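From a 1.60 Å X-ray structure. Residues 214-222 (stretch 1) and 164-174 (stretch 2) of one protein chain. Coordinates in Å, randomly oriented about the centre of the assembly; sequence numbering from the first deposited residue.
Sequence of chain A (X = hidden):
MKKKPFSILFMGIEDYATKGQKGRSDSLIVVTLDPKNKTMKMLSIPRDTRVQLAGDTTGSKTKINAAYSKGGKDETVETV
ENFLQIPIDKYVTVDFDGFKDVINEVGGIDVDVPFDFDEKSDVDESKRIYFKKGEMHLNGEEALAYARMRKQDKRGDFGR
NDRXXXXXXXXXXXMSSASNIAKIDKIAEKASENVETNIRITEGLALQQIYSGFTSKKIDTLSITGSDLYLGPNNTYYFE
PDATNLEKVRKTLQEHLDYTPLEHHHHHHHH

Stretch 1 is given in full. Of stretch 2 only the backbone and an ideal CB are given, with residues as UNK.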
ATOM      1  N   PHE A 214       2.518   8.647  17.669  1.00 25.01           N
ATOM      2  CA  PHE A 214       2.909   7.338  17.187  1.00 27.24           C
ATOM      3  C   PHE A 214       4.139   7.474  16.289  1.00 26.09           C
ATOM      4  O   PHE A 214       4.551   8.576  15.914  1.00 31.64           O
ATOM      5  CB  PHE A 214       1.718   6.718  16.457  1.00 23.58           C
ATOM      6  CG  PHE A 214       1.899   5.288  16.020  1.00 22.89           C
ATOM      7  CD1 PHE A 214       1.839   4.243  16.921  1.00 24.42           C
ATOM      8  CD2 PHE A 214       2.051   4.998  14.673  1.00 22.11           C
ATOM      9  CE1 PHE A 214       1.977   2.921  16.481  1.00 26.41           C
ATOM     10  CE2 PHE A 214       2.183   3.689  14.231  1.00 23.27           C
ATOM     11  CZ  PHE A 214       2.138   2.656  15.130  1.00 26.82           C
ATOM     12  N   THR A 215       4.737   6.338  15.943  1.00 27.36           N
ATOM     13  CA  THR A 215       5.919   6.351  15.097  1.00 25.79           C
ATOM     14  C   THR A 215       5.967   5.035  14.334  1.00 27.16           C
ATOM     15  O   THR A 215       5.563   3.993  14.862  1.00 24.55           O
ATOM     16  CB  THR A 215       7.192   6.573  15.926  1.00 29.46           C
ATOM     17  OG1 THR A 215       8.300   6.842  15.058  1.00 34.75           O
ATOM     18  CG2 THR A 215       7.501   5.358  16.795  1.00 30.63           C
ATOM     19  N   SER A 216       6.431   5.092  13.078  1.00 25.53           N
ATOM     20  CA  SER A 216       6.337   3.924  12.214  1.00 24.46           C
ATOM     21  C   SER A 216       7.194   2.766  12.702  1.00 24.37           C
ATOM     22  O   SER A 216       6.920   1.617  12.323  1.00 27.19           O
ATOM     23  CB  SER A 216       6.710   4.290  10.770  1.00 24.38           C
ATOM     24  OG  SER A 216       8.076   4.632  10.645  1.00 28.53           O
ATOM     25  N   LYS A 217       8.207   3.027  13.535  1.00 25.53           N
ATOM     26  CA  LYS A 217       8.965   1.920  14.112  1.00 31.63           C
ATOM     27  C   LYS A 217       8.058   0.984  14.905  1.00 34.42           C
ATOM     28  O   LYS A 217       8.333  -0.216  14.995  1.00 34.38           O
ATOM     29  CB  LYS A 217      10.098   2.442  14.997  1.00 33.26           C
ATOM     30  CG  LYS A 217      10.949   1.336  15.635  1.00 37.94           C
ATOM     31  CD  LYS A 217      12.204   1.881  16.285  1.00 39.94           C
ATOM     32  CE  LYS A 217      12.880   0.822  17.156  1.00 41.91           C
ATOM     33  NZ  LYS A 217      12.777  -0.532  16.525  1.00 38.90           N
ATOM     34  N   LYS A 218       6.961   1.505  15.458  1.00 25.49           N
ATOM     35  CA  LYS A 218       6.083   0.687  16.284  1.00 26.40           C
ATOM     36  C   LYS A 218       5.160  -0.210  15.479  1.00 25.38           C
ATOM     37  O   LYS A 218       4.524  -1.094  16.065  1.00 26.86           O
ATOM     38  CB  LYS A 218       5.254   1.575  17.209  1.00 26.72           C
ATOM     39  CG  LYS A 218       6.095   2.188  18.333  1.00 27.72           C
ATOM     40  CD  LYS A 218       5.312   3.214  19.117  1.00 27.35           C
ATOM     41  CE  LYS A 218       6.159   3.805  20.238  1.00 30.77           C
ATOM     42  NZ  LYS A 218       5.408   4.894  20.910  1.00 33.26           N
ATOM     43  N   ILE A 219       5.074  -0.007  14.166  1.00 22.18           N
ATOM     44  CA  ILE A 219       4.217  -0.844  13.332  1.00 20.36           C
ATOM     45  C   ILE A 219       4.782  -2.255  13.293  1.00 24.28           C
ATOM     46  O   ILE A 219       5.992  -2.454  13.127  1.00 26.88           O
ATOM     47  CB  ILE A 219       4.104  -0.265  11.915  1.00 22.88           C
ATOM     48  CG1 ILE A 219       3.499   1.132  11.964  1.00 21.02           C
ATOM     49  CG2 ILE A 219       3.252  -1.198  11.034  1.00 21.77           C
ATOM     50  CD1 ILE A 219       3.624   1.914  10.649  1.00 19.53           C
ATOM     51  N   ASP A 220       3.906  -3.245  13.452  1.00 22.74           N
ATOM     52  CA  ASP A 220       4.303  -4.644  13.328  1.00 24.94           C
ATOM     53  C   ASP A 220       4.248  -5.000  11.852  1.00 23.97           C
ATOM     54  O   ASP A 220       3.160  -5.072  11.269  1.00 23.28           O
ATOM     55  CB  ASP A 220       3.381  -5.535  14.158  1.00 25.74           C
ATOM     56  CG  ASP A 220       3.781  -7.006  14.114  1.00 32.44           C
ATOM     57  OD1 ASP A 220       4.925  -7.311  13.694  1.00 31.84           O
ATOM     58  OD2 ASP A 220       2.940  -7.857  14.496  1.00 31.01           O
ATOM     59  N   THR A 221       5.400  -5.166  11.214  1.00 23.14           N
ATOM     60  CA  THR A 221       5.403  -5.396   9.772  1.00 23.45           C
ATOM     61  C   THR A 221       5.478  -6.894   9.509  1.00 20.31           C
ATOM     62  O   THR A 221       6.449  -7.553   9.894  1.00 26.10           O
ATOM     63  CB  THR A 221       6.540  -4.652   9.067  1.00 33.00           C
ATOM     64  OG1 THR A 221       6.412  -3.244   9.321  1.00 32.61           O
ATOM     65  CG2 THR A 221       6.445  -4.865   7.559  1.00 31.65           C
ATOM     66  N   LEU A 222       4.443  -7.416   8.854  1.00 22.43           N
ATOM     67  CA  LEU A 222       4.339  -8.822   8.500  1.00 23.45           C
ATOM     68  C   LEU A 222       4.776  -9.011   7.057  1.00 25.66           C
ATOM     69  O   LEU A 222       4.949  -8.052   6.307  1.00 23.99           O
ATOM     70  CB  LEU A 222       2.908  -9.331   8.690  1.00 25.15           C
ATOM     71  CG  LEU A 222       2.246  -8.995  10.031  1.00 27.58           C
ATOM     72  CD1 LEU A 222       0.884  -9.649  10.122  1.00 26.17           C
ATOM     73  CD2 LEU A 222       3.105  -9.419  11.209  1.00 31.13           C
ATOM     74  N   UNK A 164       8.178   1.218  -1.327  1.00 28.58           N
ATOM     75  CA  UNK A 164       6.792   1.637  -1.146  1.00 25.62           C
ATOM     76  C   UNK A 164       6.415   1.670   0.332  1.00 24.75           C
ATOM     77  O   UNK A 164       5.777   2.622   0.804  1.00 24.10           O
ATOM     78  CB  UNK A 164       5.850   0.702  -1.908  1.00 25.62           C
ATOM     79  N   UNK A 165       6.793   0.632   1.083  1.00 25.15           N
ATOM     80  CA  UNK A 165       6.489   0.649   2.508  1.00 26.08           C
ATOM     81  C   UNK A 165       7.243   1.771   3.204  1.00 25.36           C
ATOM     82  O   UNK A 165       6.721   2.390   4.134  1.00 25.25           O
ATOM     83  CB  UNK A 165       6.834  -0.698   3.147  1.00 26.08           C
ATOM     84  N   UNK A 166       8.470   2.052   2.759  1.00 24.05           N
ATOM     85  CA  UNK A 166       9.217   3.192   3.302  1.00 29.49           C
ATOM     86  C   UNK A 166       8.463   4.507   3.113  1.00 27.17           C
ATOM     87  O   UNK A 166       8.412   5.352   4.023  1.00 26.87           O
ATOM     88  CB  UNK A 166      10.592   3.285   2.638  1.00 29.49           C
ATOM     89  N   UNK A 167       7.895   4.712   1.921  1.00 24.40           N
ATOM     90  CA  UNK A 167       7.125   5.927   1.654  1.00 25.11           C
ATOM     91  C   UNK A 167       5.913   6.003   2.576  1.00 23.18           C
ATOM     92  O   UNK A 167       5.622   7.051   3.169  1.00 23.59           O
ATOM     93  CB  UNK A 167       6.682   5.973   0.190  1.00 25.11           C
ATOM     94  N   UNK A 168       5.172   4.893   2.693  1.00 21.50           N
ATOM     95  CA  UNK A 168       3.983   4.916   3.541  1.00 20.50           C
ATOM     96  C   UNK A 168       4.348   5.147   5.006  1.00 24.43           C
ATOM     97  O   UNK A 168       3.649   5.874   5.719  1.00 21.60           O
ATOM     98  CB  UNK A 168       3.204   3.607   3.395  1.00 20.50           C
ATOM     99  N   UNK A 169       5.440   4.536   5.470  1.00 22.23           N
ATOM    100  CA  UNK A 169       5.906   4.781   6.832  1.00 20.94           C
ATOM    101  C   UNK A 169       6.238   6.250   7.032  1.00 21.24           C
ATOM    102  O   UNK A 169       5.940   6.824   8.089  1.00 24.43           O
ATOM    103  CB  UNK A 169       7.129   3.917   7.146  1.00 20.94           C
ATOM    104  N   UNK A 170       6.863   6.876   6.030  1.00 22.69           N
ATOM    105  CA  UNK A 170       7.214   8.289   6.167  1.00 24.54           C
ATOM    106  C   UNK A 170       5.970   9.164   6.248  1.00 22.08           C
ATOM    107  O   UNK A 170       5.928  10.136   7.016  1.00 23.53           O
ATOM    108  CB  UNK A 170       8.091   8.735   4.995  1.00 24.54           C
ATOM    109  N   UNK A 171       4.945   8.832   5.461  1.00 22.52           N
ATOM    110  CA  UNK A 171       3.680   9.562   5.556  1.00 22.32           C
ATOM    111  C   UNK A 171       3.039   9.382   6.930  1.00 23.23           C
ATOM    112  O   UNK A 171       2.513  10.339   7.512  1.00 23.92           O
ATOM    113  CB  UNK A 171       2.715   9.097   4.463  1.00 22.32           C
ATOM    114  N   UNK A 172       3.046   8.149   7.452  1.00 21.99           N
ATOM    115  CA  UNK A 172       2.505   7.902   8.787  1.00 23.30           C
ATOM    116  C   UNK A 172       3.254   8.722   9.826  1.00 23.99           C
ATOM    117  O   UNK A 172       2.651   9.299  10.737  1.00 26.14           O
ATOM    118  CB  UNK A 172       2.580   6.414   9.133  1.00 23.30           C
ATOM    119  N   UNK A 173       4.582   8.772   9.720  1.00 23.04           N
ATOM    120  CA  UNK A 173       5.371   9.528  10.686  1.00 25.98           C
ATOM    121  C   UNK A 173       5.066  11.012  10.592  1.00 31.28           C
ATOM    122  O   UNK A 173       4.960  11.700  11.618  1.00 31.55           O
ATOM    123  CB  UNK A 173       6.865   9.283  10.468  1.00 25.98           C
ATOM    124  N   UNK A 174       4.909  11.520   9.369  1.00 33.10           N
ATOM    125  CA  UNK A 174       4.578  12.929   9.204  1.00 34.64           C
ATOM    126  C   UNK A 174       3.237  13.250   9.848  1.00 30.40           C
ATOM    127  O   UNK A 174       3.122  14.209  10.618  1.00 37.46           O
ATOM    128  CB  UNK A 174       4.555  13.303   7.721  1.00 34.64           C
TER

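Stretch 2 is one continuous helix, with i to i+4 backbone hydrogen bonds throughout. The helical angles suit most residues; proline is disfavoured because it lacks the N-H that bonds the helix. Stretch 1 comes closest near 169 and 173, where Ser216 opens a 3-10 segment; its extended part, at Thr221, stays farther off, nearest to 165.

Position 164 has nothing of stretch 1 within reach of its CB, so many residues would do. It is Gln164.

At position 165 CA-to-CB points toward stretch 1, but the ideal CB has no neighbour within 5.5 Å. A long side chain is needed to cross the gap. Thr221 and the carbonyl O of Leu222 lie beyond, so a donor at the tip would suit; lysine, arginine or glutamine could serve. The residue is Lys165. Its NZ lies 3.9 Å from Thr221 CG2, a plain contact. A water accepts from Lys165 NZ (2.8 Å) and donates to Leu222 O (2.6 Å), bridging the two.

Positions 166, 167 and 168 are out of reach, and stretch 1 does not constrain them. They are Gln166, Ile167 and Leu168.

At position 169 the CB points sideways, yet it sits 3.7 Å from Ser216 CB. Ile219 CD1 is 5.3 Å from the ideal CB. A small or medium side chain fits: alanine, serine, asparagine or leucine. It is Asn169. Its OD1 is 3.6 Å from Ile219 CD1. Its ND2 makes a weak hydrogen bond to a water (3.4 Å) that also binds Thr221 OG1 (2.7 Å).

Position 170 points away and position 171 is out of reach. Both are free as far as stretch 1 is concerned. They are Ala170 and Leu171.

Position 172 points toward stretch 1. The ideal CB is 4.9 Å from Ile219 CD1, and the ring of Phe214 lies further along. The surroundings call for an apolar side chain, such as isoleucine, leucine, valine or methionine. It is Ile172. Its CD1 packs on Ile219 CD1 at 3.8 Å, while its CG2 meets the edge of the Phe214 ring, 4.2 Å from CD2.

Position 173 starts sideways, with Ser216 OG 4.8 Å from the ideal CB. Ser216 offers two donors here, its N and its hydroxyl. A short acceptor suits best; aspartate can meet both, and asparagine could meet one. It is Asp173. Ser216 N donates to Asp173 OD1 (2.6 Å), and Ser216 OG donates to Asp173 OD2 (2.7 Å). The carboxylate thus holds the start of the 3-10 segment with both oxygens.

Position 174 is out of reach and open to many residues. It is Arg174, hydrogen-bonded elsewhere in the structure.

Stretch 2 (164-174) QKQILNALIDR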
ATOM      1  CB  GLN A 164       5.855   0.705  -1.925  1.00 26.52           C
ATOM      2  CG  GLN A 164       5.956   0.864  -3.435  1.00 34.00           C
ATOM      3  CD  GLN A 164       5.481  -0.366  -4.195  1.00 39.43           C
ATOM      4  OE1 GLN A 164       4.813  -1.242  -3.643  1.00 35.77           O
ATOM      5  NE2 GLN A 164       5.845  -0.443  -5.466  1.00 45.90           N
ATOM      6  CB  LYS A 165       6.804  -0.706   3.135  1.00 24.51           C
ATOM      7  CG  LYS A 165       5.689  -1.733   2.907  1.00 29.30           C
ATOM      8  CD  LYS A 165       5.954  -3.027   3.661  1.00 29.51           C
ATOM      9  CE  LYS A 165       7.078  -3.822   3.004  1.00 31.30           C
ATOM     10  NZ  LYS A 165       7.404  -5.074   3.754  1.00 37.14           N
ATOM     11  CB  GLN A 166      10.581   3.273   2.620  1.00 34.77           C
ATOM     12  CG  GLN A 166      11.760   3.373   3.541  1.00 47.49           C
ATOM     13  CD  GLN A 166      13.064   3.431   2.775  1.00 49.69           C
ATOM     14  OE1 GLN A 166      13.099   3.183   1.568  1.00 47.33           O
ATOM     15  NE2 GLN A 166      14.140   3.769   3.467  1.00 47.26           N
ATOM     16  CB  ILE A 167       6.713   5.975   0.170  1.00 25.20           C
ATOM     17  CG1 ILE A 167       7.937   6.255  -0.699  1.00 28.02           C
ATOM     18  CG2 ILE A 167       5.606   7.012  -0.085  1.00 28.27           C
ATOM     19  CD1 ILE A 167       7.779   5.764  -2.128  1.00 29.12           C
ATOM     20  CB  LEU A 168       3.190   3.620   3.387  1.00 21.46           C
ATOM     21  CG  LEU A 168       1.871   3.501   4.153  1.00 22.54           C
ATOM     22  CD1 LEU A 168       0.916   4.633   3.817  1.00 25.81           C
ATOM     23  CD2 LEU A 168       1.237   2.131   3.809  1.00 25.97           C
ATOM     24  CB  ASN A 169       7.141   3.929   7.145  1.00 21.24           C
ATOM     25  CG  ASN A 169       6.801   2.463   7.408  1.00 26.21           C
ATOM     26  OD1 ASN A 169       5.660   2.122   7.701  1.00 26.54           O
ATOM     27  ND2 ASN A 169       7.799   1.601   7.307  1.00 28.08           N
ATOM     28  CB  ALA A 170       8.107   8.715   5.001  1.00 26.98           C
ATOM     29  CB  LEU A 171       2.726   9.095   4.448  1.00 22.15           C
ATOM     30  CG  LEU A 171       3.118   9.572   3.044  1.00 25.52           C
ATOM     31  CD1 LEU A 171       2.370   8.817   1.944  1.00 26.20           C
ATOM     32  CD2 LEU A 171       2.921  11.084   2.896  1.00 26.91           C
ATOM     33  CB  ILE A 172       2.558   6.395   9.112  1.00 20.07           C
ATOM     34  CG1 ILE A 172       1.565   5.630   8.235  1.00 24.56           C
ATOM     35  CG2 ILE A 172       2.279   6.154  10.595  1.00 23.53           C
ATOM     36  CD1 ILE A 172       1.732   4.125   8.258  1.00 25.07           C
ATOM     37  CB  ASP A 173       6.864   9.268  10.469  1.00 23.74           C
ATOM     38  CG  ASP A 173       7.277   7.893  10.948  1.00 32.06           C
ATOM     39  OD1 ASP A 173       6.571   7.380  11.831  1.00 32.75           O
ATOM     40  OD2 ASP A 173       8.275   7.333  10.447  1.00 30.18           O
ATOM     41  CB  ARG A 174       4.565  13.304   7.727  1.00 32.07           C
ATOM     42  CG  ARG A 174       3.992  14.676   7.510  1.00 48.14           C
ATOM     43  CD  ARG A 174       5.026  15.716   7.886  1.00 53.21           C
ATOM     44  NE  ARG A 174       6.156  15.630   6.974  1.00 61.47           N
ATOM     45  CZ  ARG A 174       6.136  16.113   5.738  1.00 67.73           C
ATOM     46  NH1 ARG A 174       7.197  15.989   4.954  1.00 67.90           N
ATOM     47  NH2 ARG A 174       5.050  16.727   5.290  1.00 71.41           N
TER
HETATM   48  O   HOH W   1       5.272  -6.864   3.969  1.00 23.48           O
HETATM   49  O   HOH W   2       6.452  -1.483   7.340  1.00 56.39           O
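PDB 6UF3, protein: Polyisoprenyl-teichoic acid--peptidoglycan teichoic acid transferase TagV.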